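Protein (hdlp (histone deacetylase-like protein)) (Aquifex aeolicus, PDB 1C3P) probably acts as a zinc-dependent deacetylase of the histone deacetylase family and binds the deacetylase inhibitors TSA and SAHA. Local coordinates at residues Asp228-Phe233 / Lys362-Thr367; Leu218-Pro223 / Glu236-Ile241; Leu23-Val28 / Ile333-Phe338. All coordinates share one frame; numbering follows the deposited sequence.

How the contacts relate
Contacts 1 and 2 are neighbours, with centres 9 Å apart, and share helix 228-245. Contact 2 is the buried one: it seats that helix on the edge strand 217-222 through aliphatic groups and a serine CB. Contact 1 is partly buried and sets the same helix beside the C-terminal helix 362-372. It adds an aromatic ring, a lysine chain and a carboxylate paired with an arginine. The two contacts touch where Val-364 meets Leu-222 and Pro-223. Contact 3 lies about 31 Å from both, centre to centre, and across the chain's centre from contact 2. It is partly buried and joins two loops through apolar pairs, with exposed acidic groups beside them.

Contact 1: residues Asp228-Phe233 / Lys362-Thr367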
loop_
_atom_site.group_PDB
_atom_site.type_symbol
_atom_site.label_atom_id
_atom_site.label_comp_id
_atom_site.label_asym_id
_atom_site.label_seq_id
_atom_site.Cartn_x
_atom_site.Cartn_y
_atom_site.Cartn_z
ATOM N N ASP A 228 11.932 11.322 -9.887
ATOM C CA ASP A 228 10.939 10.680 -10.741
ATOM C C ASP A 228 11.482 9.799 -11.840
ATOM O O ASP A 228 10.940 8.729 -12.096
ATOM C CB ASP A 228 10.008 11.730 -11.368
ATOM C CG ASP A 228 9.113 12.394 -10.354
ATOM O OD1 ASP A 228 8.976 11.836 -9.242
ATOM O OD2 ASP A 228 8.527 13.456 -10.679
ATOM N N ASN A 229 12.527 10.261 -12.521
ATOM C CA ASN A 229 13.110 9.492 -13.603
ATOM C C ASN A 229 13.716 8.201 -13.099
ATOM O O ASN A 229 13.592 7.150 -13.739
ATOM C CB ASN A 229 14.146 10.345 -14.328
ATOM C CG ASN A 229 13.500 11.448 -15.130
ATOM O OD1 ASN A 229 12.891 11.186 -16.160
ATOM N ND2 ASN A 229 13.587 12.682 -14.642
ATOM N N GLU A 230 14.328 8.265 -11.924
ATOM C CA GLU A 230 14.933 7.069 -11.354
ATOM C C GLU A 230 13.873 6.048 -10.945
ATOM O O GLU A 230 14.029 4.852 -11.182
ATOM C CB GLU A 230 15.805 7.445 -10.157
ATOM C CG GLU A 230 16.940 8.389 -10.533
ATOM C CD GLU A 230 17.770 8.786 -9.334
ATOM O OE1 GLU A 230 17.164 9.086 -8.288
ATOM O OE2 GLU A 230 19.012 8.821 -9.447
ATOM N N PHE A 231 12.786 6.517 -10.344
ATOM C CA PHE A 231 11.722 5.602 -9.940
ATOM C C PHE A 231 11.127 4.912 -11.174
ATOM O O PHE A 231 11.039 3.684 -11.231
ATOM C CB PHE A 231 10.621 6.360 -9.189
ATOM C CG PHE A 231 9.567 5.464 -8.588
ATOM C CD1 PHE A 231 9.878 4.604 -7.534
ATOM C CD2 PHE A 231 8.265 5.481 -9.069
ATOM C CE1 PHE A 231 8.907 3.780 -6.970
ATOM C CE2 PHE A 231 7.281 4.656 -8.510
ATOM C CZ PHE A 231 7.609 3.803 -7.456
ATOM N N LEU A 232 10.724 5.693 -12.173
ATOM C CA LEU A 232 10.119 5.107 -13.373
ATOM C C LEU A 232 11.080 4.229 -14.161
ATOM O O LEU A 232 10.671 3.237 -14.738
ATOM C CB LEU A 232 9.539 6.204 -14.261
ATOM C CG LEU A 232 8.425 7.009 -13.574
ATOM C CD1 LEU A 232 8.080 8.208 -14.450
ATOM C CD2 LEU A 232 7.193 6.164 -13.301
ATOM N N PHE A 233 12.354 4.600 -14.202
ATOM C CA PHE A 233 13.361 3.780 -14.872
ATOM C C PHE A 233 13.368 2.405 -14.214
ATOM O O PHE A 233 13.303 1.364 -14.879
ATOM C CB PHE A 233 14.753 4.396 -14.682
ATOM C CG PHE A 233 15.886 3.501 -15.120
ATOM C CD1 PHE A 233 16.317 3.495 -16.444
ATOM C CD2 PHE A 233 16.546 2.700 -14.197
ATOM C CE1 PHE A 233 17.403 2.710 -16.843
ATOM C CE2 PHE A 233 17.635 1.902 -14.578
ATOM C CZ PHE A 233 18.067 1.910 -15.901
ATOM N N LYS A 362 24.108 6.239 -11.494
ATOM C CA LYS A 362 24.752 4.980 -11.857
ATOM C C LYS A 362 24.321 3.854 -10.921
ATOM O O LYS A 362 24.135 2.724 -11.356
ATOM C CB LYS A 362 26.289 5.123 -11.825
ATOM C CG LYS A 362 26.857 5.985 -12.937
ATOM C CD LYS A 362 26.224 7.369 -12.926
ATOM C CE LYS A 362 26.406 8.030 -11.574
ATOM N NZ LYS A 362 25.584 9.232 -11.482
ATOM N N GLU A 363 24.188 4.171 -9.632
ATOM C CA GLU A 363 23.754 3.199 -8.616
ATOM C C GLU A 363 22.483 2.492 -9.033
ATOM O O GLU A 363 22.347 1.273 -8.900
ATOM C CB GLU A 363 23.379 3.880 -7.313
ATOM C CG GLU A 363 24.434 4.561 -6.548
ATOM C CD GLU A 363 23.822 5.256 -5.358
ATOM O OE1 GLU A 363 23.087 4.572 -4.600
ATOM O OE2 GLU A 363 24.072 6.469 -5.192
ATOM N N VAL A 364 21.521 3.294 -9.465
ATOM C CA VAL A 364 20.242 2.749 -9.872
ATOM C C VAL A 364 20.398 1.861 -11.098
ATOM O O VAL A 364 19.848 0.753 -11.145
ATOM C CB VAL A 364 19.225 3.854 -10.156
ATOM C CG1 VAL A 364 17.932 3.228 -10.634
ATOM C CG2 VAL A 364 18.972 4.686 -8.890
ATOM N N LYS A 365 21.165 2.321 -12.081
ATOM C CA LYS A 365 21.378 1.512 -13.274
ATOM C C LYS A 365 22.057 0.200 -12.899
ATOM O O LYS A 365 21.696 -0.865 -13.409
ATOM C CB LYS A 365 22.229 2.273 -14.305
ATOM C CG LYS A 365 21.564 3.525 -14.845
ATOM C CD LYS A 365 22.402 4.171 -15.947
ATOM C CE LYS A 365 21.725 5.426 -16.483
ATOM N NZ LYS A 365 22.477 6.086 -17.590
ATOM N N ASP A 366 23.041 0.270 -12.005
ATOM C CA ASP A 366 23.733 -0.949 -11.594
ATOM C C ASP A 366 22.798 -1.944 -10.897
ATOM O O ASP A 366 22.875 -3.148 -11.133
ATOM C CB ASP A 366 24.924 -0.635 -10.665
ATOM C CG ASP A 366 26.010 0.177 -11.353
ATOM O OD1 ASP A 366 26.125 0.112 -12.601
ATOM O OD2 ASP A 366 26.772 0.860 -10.641
ATOM N N THR A 367 21.926 -1.447 -10.030
ATOM C CA THR A 367 20.995 -2.335 -9.325
ATOM C C THR A 367 20.119 -3.095 -10.324
ATOM O O THR A 367 19.964 -4.318 -10.229
ATOM C CB THR A 367 20.124 -1.525 -8.366
ATOM O OG1 THR A 367 20.956 -0.977 -7.336
ATOM C CG2 THR A 367 19.055 -2.398 -7.741
#
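Phe-233 reaches from helix 228-233 to Val-364 and Lys-365 of helix 362-367. The two helix segments run almost parallel, at 4°, with axes 10.5 Å apart. From CB the ring is carried across because CG stands anti to the backbone N (chi1 170°). Next to CG, Phe-233 CD2 lies 3.9 Å from Val-364 CG1. One atom further, Phe-233 CE2 comes to 4.0 Å from Lys-365 CA, so this part of the ring rests against backbone. At the tip, Phe-233 CZ meets Lys-365 CG at 4.0 Å. Val-364 CG1 and Lys-365 CA both come to the ring obliquely. Phe-233 and Val-364 overlap as they pass, each heading for the other's helix, while the lysine chain runs roughly perpendicular to that of Phe-233. Lys-365 CA and CG lie against the outer part of the ring; the rest of the chain runs on, extended, at an exposed position.

Val-364 uses its other branch on Glu-230. Val-364 CG2 lies 4.2 Å from Glu-230 OE2, a simple contact between a methyl and a carboxylate. Glu-230 is buried, and a salt bridge from its OE2 to NE of Arg-361, the residue just before segment 362-367, gives the carboxylate a charged partner. Val-364 also packs on Leu-222 and Pro-223, at the end of strand 217-222.

The C-terminal helix 362-372 thus lies beside helix 228-245, next to the edge strand 217-222 of the parallel sheet of the arginase/deacetylase fold.

Contact 2: residues Leu218-Pro223 / Glu236-Ile241; sequences LNIPLP and EKSLEI
Strand 218-222 and helix 236-241 run nearly antiparallel, at 166°, with their axes 10.3 Å apart. They belong to a beta-alpha-beta crossover: the chain leaves the edge strand 217-222, turns, and comes back along the sheet as helix 228-245. It then enters the parallel strand 250-254, past two intervening strands. The parallel sheet belongs to the arginase/deacetylase alpha/beta fold.

Ile-220 and Ser-238 face each other at the middle of the contact, where their CA atoms are 7.6 Å apart. Both CB atoms point toward the other segment. The meeting is through carbon: Ser-238 CB sits 3.8 Å from Ile-220 CG1 and 3.9 Å from Ile-220 CD1. The serine hydroxyl is turned back to its own helix, with OG between the backbone N and the carbonyl carbon. There it is shared between Ala-234 O, the stronger partner, and Leu-235 O, so the buried oxygen is satisfied without a partner on the strand. Ser-238 also touches Leu-188 and Leu-190 of the next strand, 185-192, which is hydrogen-bonded to strand 217-222 through its backbone.

Leu-218 makes the second point of contact, one helix turn on. Its chi1 (-159°) carries CG to the helix side, and chi2 (-164°) then puts CD1 at Ile-241. The leucine and isoleucine chains are set roughly perpendicular to each other. Leu-218 CD1 lies 3.8 Å from Ile-241 CG2 and 4.2 Å from Ile-241 CB.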
loop_
_atom_site.group_PDB
_atom_site.type_symbol
_atom_site.label_atom_id
_atom_site.label_comp_id
_atom_site.label_asym_id
_atom_site.label_seq_id
_atom_site.Cartn_x
_atom_site.Cartn_y
_atom_site.Cartn_z
ATOM N N LEU A 218 11.431 -10.556 -6.235
ATOM C CA LEU A 218 12.386 -9.605 -6.782
ATOM C C LEU A 218 12.281 -8.304 -6.023
ATOM O O LEU A 218 11.239 -7.643 -6.073
ATOM C CB LEU A 218 12.088 -9.340 -8.268
ATOM C CG LEU A 218 13.235 -8.780 -9.127
ATOM C CD1 LEU A 218 12.675 -8.208 -10.419
ATOM C CD2 LEU A 218 13.982 -7.713 -8.400
ATOM N N ASN A 219 13.346 -7.953 -5.310
ATOM C CA ASN A 219 13.397 -6.699 -4.567
ATOM C C ASN A 219 14.264 -5.715 -5.334
ATOM O O ASN A 219 15.347 -6.067 -5.789
ATOM C CB ASN A 219 14.021 -6.879 -3.167
ATOM C CG ASN A 219 13.158 -7.700 -2.235
ATOM O OD1 ASN A 219 11.929 -7.603 -2.270
ATOM N ND2 ASN A 219 13.797 -8.481 -1.357
ATOM N N ILE A 220 13.795 -4.476 -5.467
ATOM C CA ILE A 220 14.565 -3.451 -6.172
ATOM C C ILE A 220 14.826 -2.355 -5.116
ATOM O O ILE A 220 14.032 -1.424 -4.957
ATOM C CB ILE A 220 13.741 -2.873 -7.348
ATOM C CG1 ILE A 220 13.345 -3.988 -8.335
ATOM C CG2 ILE A 220 14.521 -1.761 -8.022
ATOM C CD1 ILE A 220 14.486 -4.582 -9.156
ATOM N N PRO A 221 15.951 -2.447 -4.384
ATOM C CA PRO A 221 16.260 -1.452 -3.354
ATOM C C PRO A 221 16.753 -0.186 -4.028
ATOM O O PRO A 221 17.598 -0.260 -4.910
ATOM C CB PRO A 221 17.368 -2.139 -2.528
ATOM C CG PRO A 221 17.358 -3.597 -3.033
ATOM C CD PRO A 221 17.055 -3.411 -4.474
ATOM N N LEU A 222 16.225 0.968 -3.612
ATOM C CA LEU A 222 16.585 2.247 -4.210
ATOM C C LEU A 222 17.167 3.239 -3.202
ATOM O O LEU A 222 16.843 3.199 -2.019
ATOM C CB LEU A 222 15.361 2.832 -4.903
ATOM C CG LEU A 222 14.921 1.894 -6.038
ATOM C CD1 LEU A 222 13.544 2.306 -6.569
ATOM C CD2 LEU A 222 15.961 1.928 -7.142
ATOM N N PRO A 223 18.043 4.140 -3.672
ATOM C CA PRO A 223 18.717 5.154 -2.849
ATOM C C PRO A 223 17.945 6.362 -2.366
ATOM O O PRO A 223 16.859 6.665 -2.844
ATOM C CB PRO A 223 19.887 5.577 -3.740
ATOM C CG PRO A 223 19.227 5.580 -5.098
ATOM C CD PRO A 223 18.519 4.219 -5.069
ATOM N N GLU A 236 10.052 0.362 -14.973
ATOM C CA GLU A 236 9.995 -0.197 -16.329
ATOM C C GLU A 236 10.938 -1.385 -16.506
ATOM O O GLU A 236 10.565 -2.414 -17.081
ATOM C CB GLU A 236 10.360 0.874 -17.362
ATOM C CG GLU A 236 9.517 2.119 -17.275
ATOM C CD GLU A 236 10.034 3.239 -18.161
ATOM O OE1 GLU A 236 11.192 3.695 -17.960
ATOM O OE2 GLU A 236 9.272 3.660 -19.053
ATOM N N LYS A 237 12.162 -1.234 -16.015
ATOM C CA LYS A 237 13.152 -2.291 -16.131
ATOM C C LYS A 237 12.797 -3.517 -15.293
ATOM O O LYS A 237 12.983 -4.654 -15.734
ATOM C CB LYS A 237 14.523 -1.739 -15.737
ATOM C CG LYS A 237 15.677 -2.644 -16.074
ATOM C CD LYS A 237 16.868 -1.809 -16.509
ATOM C CE LYS A 237 16.515 -1.014 -17.760
ATOM N NZ LYS A 237 17.639 -0.157 -18.213
ATOM N N SER A 238 12.290 -3.310 -14.080
ATOM C CA SER A 238 11.944 -4.464 -13.266
ATOM C C SER A 238 10.716 -5.192 -13.828
ATOM O O SER A 238 10.633 -6.422 -13.770
ATOM C CB SER A 238 11.724 -4.054 -11.796
ATOM O OG SER A 238 10.647 -3.165 -11.639
ATOM N N LEU A 239 9.761 -4.451 -14.384
ATOM C CA LEU A 239 8.588 -5.108 -14.951
ATOM C C LEU A 239 9.003 -5.988 -16.118
ATOM O O LEU A 239 8.415 -7.045 -16.343
ATOM C CB LEU A 239 7.542 -4.088 -15.416
ATOM C CG LEU A 239 6.894 -3.185 -14.359
ATOM C CD1 LEU A 239 5.956 -2.199 -15.055
ATOM C CD2 LEU A 239 6.108 -4.001 -13.343
ATOM N N GLU A 240 10.024 -5.567 -16.854
ATOM C CA GLU A 240 10.486 -6.348 -17.993
ATOM C C GLU A 240 11.088 -7.666 -17.503
ATOM O O GLU A 240 10.902 -8.720 -18.122
ATOM C CB GLU A 240 11.500 -5.529 -18.814
ATOM C CG GLU A 240 12.025 -6.222 -20.061
ATOM C CD GLU A 240 12.723 -5.260 -21.011
ATOM O OE1 GLU A 240 13.675 -4.572 -20.581
ATOM O OE2 GLU A 240 12.314 -5.195 -22.194
ATOM N N ILE A 241 11.793 -7.605 -16.381
ATOM C CA ILE A 241 12.396 -8.788 -15.789
ATOM C C ILE A 241 11.305 -9.773 -15.388
ATOM O O ILE A 241 11.413 -10.974 -15.635
ATOM C CB ILE A 241 13.238 -8.430 -14.535
ATOM C CG1 ILE A 241 14.449 -7.595 -14.944
ATOM C CG2 ILE A 241 13.681 -9.716 -13.803
ATOM C CD1 ILE A 241 15.304 -7.120 -13.777
#

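Contact 3: residues Leu23-Val28 / Ile333-Phe338; sequences LKIPRV and IDFEEF
Ile-25 and Phe-335 meet where two loops come together, with their CA atoms 7.0 Å apart. They form the packed part of the contact along with Pro-26 and Ile-333. Ile-25 touches with its short branch: Ile-25 CG2 lies 4.1 Å from Phe-335 CD1 and comes to the ring obliquely. The two side chains are neighbours with a shared direction, flank against flank. With chi1 at 55°, the isoleucine holds CG1 between its backbone N and carbonyl carbon. This leaves CG2 beside the N, on the side of the phenylalanine. The second pair also meets through single carbons. Pro-26 CD is 4.0 Å from Ile-333 CG2, and the proline ring and the isoleucine chain pass with their ends reversed.

The other side is looser and charged. Lys-24 NZ lies in the neighbourhood of two exposed acidic residues, not in contact with either. Lys-24 NZ is 5.5 Å from Glu-336 OE1. Asp-334 is further off, with 6.4 Å between Lys-24 NZ and Asp-334 OD1. Any attraction there is probably long-range and softened by solvent.

Zinc is not bound in this model, but the side chain of Ile-25 is about 10 Å from that of the zinc ligand Asp-258. The first loop leads into helix 28-37, with Arg-27 at the N-cap; the side chain of Arg-27 hydrogen-bonds through NE and NH2 to Gly-296 O and Gly-294 O, in the loop after strand 290-292. The second loop follows helix 324-332. Both loops lie against the start of helix 299-314, where Pro-299 touches Ile-25, Ile-333 and Phe-335.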
loop_
_atom_site.group_PDB
_atom_site.type_symbol
_atom_site.label_atom_id
_atom_site.label_comp_id
_atom_site.label_asym_id
_atom_site.label_seq_id
_atom_site.Cartn_x
_atom_site.Cartn_y
_atom_site.Cartn_z
ATOM N N LEU A 23 0.239 6.797 11.978
ATOM C CA LEU A 23 -1.089 6.481 11.447
ATOM C C LEU A 23 -2.231 7.078 12.280
ATOM O O LEU A 23 -3.388 6.651 12.183
ATOM C CB LEU A 23 -1.252 4.960 11.308
ATOM C CG LEU A 23 -0.310 4.364 10.251
ATOM C CD1 LEU A 23 -0.418 2.830 10.232
ATOM C CD2 LEU A 23 -0.688 4.940 8.886
ATOM N N LYS A 24 -1.880 8.070 13.097
ATOM C CA LYS A 24 -2.841 8.810 13.915
ATOM C C LYS A 24 -3.796 9.579 12.971
ATOM O O LYS A 24 -4.986 9.729 13.243
ATOM C CB LYS A 24 -2.078 9.808 14.791
ATOM C CG LYS A 24 -2.921 10.881 15.455
ATOM C CD LYS A 24 -2.240 12.249 15.325
ATOM C CE LYS A 24 -0.817 12.251 15.882
ATOM N NZ LYS A 24 -0.114 13.552 15.673
ATOM N N ILE A 25 -3.263 10.066 11.857
ATOM C CA ILE A 25 -4.071 10.828 10.904
ATOM C C ILE A 25 -5.152 10.026 10.180
ATOM O O ILE A 25 -5.059 8.797 10.046
ATOM C CB ILE A 25 -3.200 11.458 9.802
ATOM C CG1 ILE A 25 -2.362 10.363 9.126
ATOM C CG2 ILE A 25 -2.364 12.567 10.370
ATOM C CD1 ILE A 25 -1.547 10.836 7.946
ATOM N N PRO A 26 -6.211 10.717 9.717
ATOM C CA PRO A 26 -7.321 10.097 8.986
ATOM C C PRO A 26 -6.711 9.762 7.625
ATOM O O PRO A 26 -5.813 10.478 7.185
ATOM C CB PRO A 26 -8.335 11.239 8.886
ATOM C CG PRO A 26 -7.971 12.130 10.072
ATOM C CD PRO A 26 -6.481 12.152 9.898
ATOM N N ARG A 27 -7.176 8.704 6.957
ATOM C CA ARG A 27 -6.593 8.340 5.659
ATOM C C ARG A 27 -7.623 7.928 4.621
ATOM O O ARG A 27 -7.860 8.667 3.671
ATOM C CB ARG A 27 -5.548 7.244 5.852
ATOM C CG ARG A 27 -4.424 7.708 6.777
ATOM C CD ARG A 27 -3.396 6.618 7.078
ATOM N NE ARG A 27 -2.553 6.301 5.933
ATOM C CZ ARG A 27 -2.682 5.230 5.155
ATOM N NH1 ARG A 27 -3.636 4.338 5.387
ATOM N NH2 ARG A 27 -1.845 5.051 4.142
ATOM N N VAL A 28 -8.227 6.759 4.767
ATOM C CA VAL A 28 -9.251 6.398 3.791
ATOM C C VAL A 28 -10.492 7.266 4.020
ATOM O O VAL A 28 -11.172 7.676 3.061
ATOM C CB VAL A 28 -9.620 4.911 3.892
ATOM C CG1 VAL A 28 -10.779 4.589 2.947
ATOM C CG2 VAL A 28 -8.398 4.069 3.533
ATOM N N ILE A 333 -7.390 19.200 9.195
ATOM C CA ILE A 333 -6.666 18.057 9.734
ATOM C C ILE A 333 -5.516 18.534 10.615
ATOM O O ILE A 333 -4.566 19.133 10.117
ATOM C CB ILE A 333 -6.055 17.213 8.607
ATOM C CG1 ILE A 333 -7.127 16.854 7.582
ATOM C CG2 ILE A 333 -5.433 15.942 9.187
ATOM C CD1 ILE A 333 -6.578 16.156 6.361
ATOM N N ASP A 334 -5.592 18.301 11.920
ATOM C CA ASP A 334 -4.471 18.716 12.751
ATOM C C ASP A 334 -3.361 17.721 12.427
ATOM O O ASP A 334 -3.359 16.583 12.896
ATOM C CB ASP A 334 -4.815 18.692 14.245
ATOM C CG ASP A 334 -5.280 17.337 14.721
ATOM O OD1 ASP A 334 -5.358 17.144 15.955
ATOM O OD2 ASP A 334 -5.584 16.474 13.870
ATOM N N PHE A 335 -2.431 18.153 11.586
ATOM C CA PHE A 335 -1.336 17.294 11.170
ATOM C C PHE A 335 0.042 17.688 11.701
ATOM O O PHE A 335 0.802 16.829 12.156
ATOM C CB PHE A 335 -1.293 17.226 9.642
ATOM C CG PHE A 335 -0.013 16.664 9.107
ATOM C CD1 PHE A 335 0.422 15.398 9.495
ATOM C CD2 PHE A 335 0.789 17.419 8.269
ATOM C CE1 PHE A 335 1.646 14.897 9.057
ATOM C CE2 PHE A 335 2.011 16.929 7.827
ATOM C CZ PHE A 335 2.442 15.666 8.222
ATOM N N GLU A 336 0.369 18.974 11.639
ATOM C CA GLU A 336 1.675 19.438 12.099
ATOM C C GLU A 336 2.797 18.784 11.293
ATOM O O GLU A 336 3.051 17.584 11.409
ATOM C CB GLU A 336 1.883 19.123 13.581
ATOM C CG GLU A 336 3.275 19.475 14.061
ATOM C CD GLU A 336 3.533 19.036 15.481
ATOM O OE1 GLU A 336 3.421 17.820 15.757
ATOM O OE2 GLU A 336 3.854 19.905 16.319
ATOM N N GLU A 337 3.471 19.592 10.487
ATOM C CA GLU A 337 4.556 19.121 9.645
ATOM C C GLU A 337 5.748 18.692 10.516
ATOM O O GLU A 337 6.049 19.332 11.528
ATOM C CB GLU A 337 4.949 20.253 8.689
ATOM C CG GLU A 337 5.535 19.801 7.371
ATOM C CD GLU A 337 4.562 18.950 6.563
ATOM O OE1 GLU A 337 3.490 19.454 6.134
ATOM O OE2 GLU A 337 4.877 17.761 6.365
ATOM N N PHE A 338 6.415 17.604 10.137
ATOM C CA PHE A 338 7.571 17.120 10.890
ATOM C C PHE A 338 8.603 18.233 11.035
ATOM O O PHE A 338 9.013 18.574 12.144
ATOM C CB PHE A 338 8.211 15.920 10.186
ATOM C CG PHE A 338 9.441 15.415 10.873
ATOM C CD1 PHE A 338 9.375 14.959 12.182
ATOM C CD2 PHE A 338 10.675 15.440 10.232
ATOM C CE1 PHE A 338 10.515 14.541 12.846
ATOM C CE2 PHE A 338 11.827 15.021 10.893
ATOM C CZ PHE A 338 11.746 14.572 12.205
#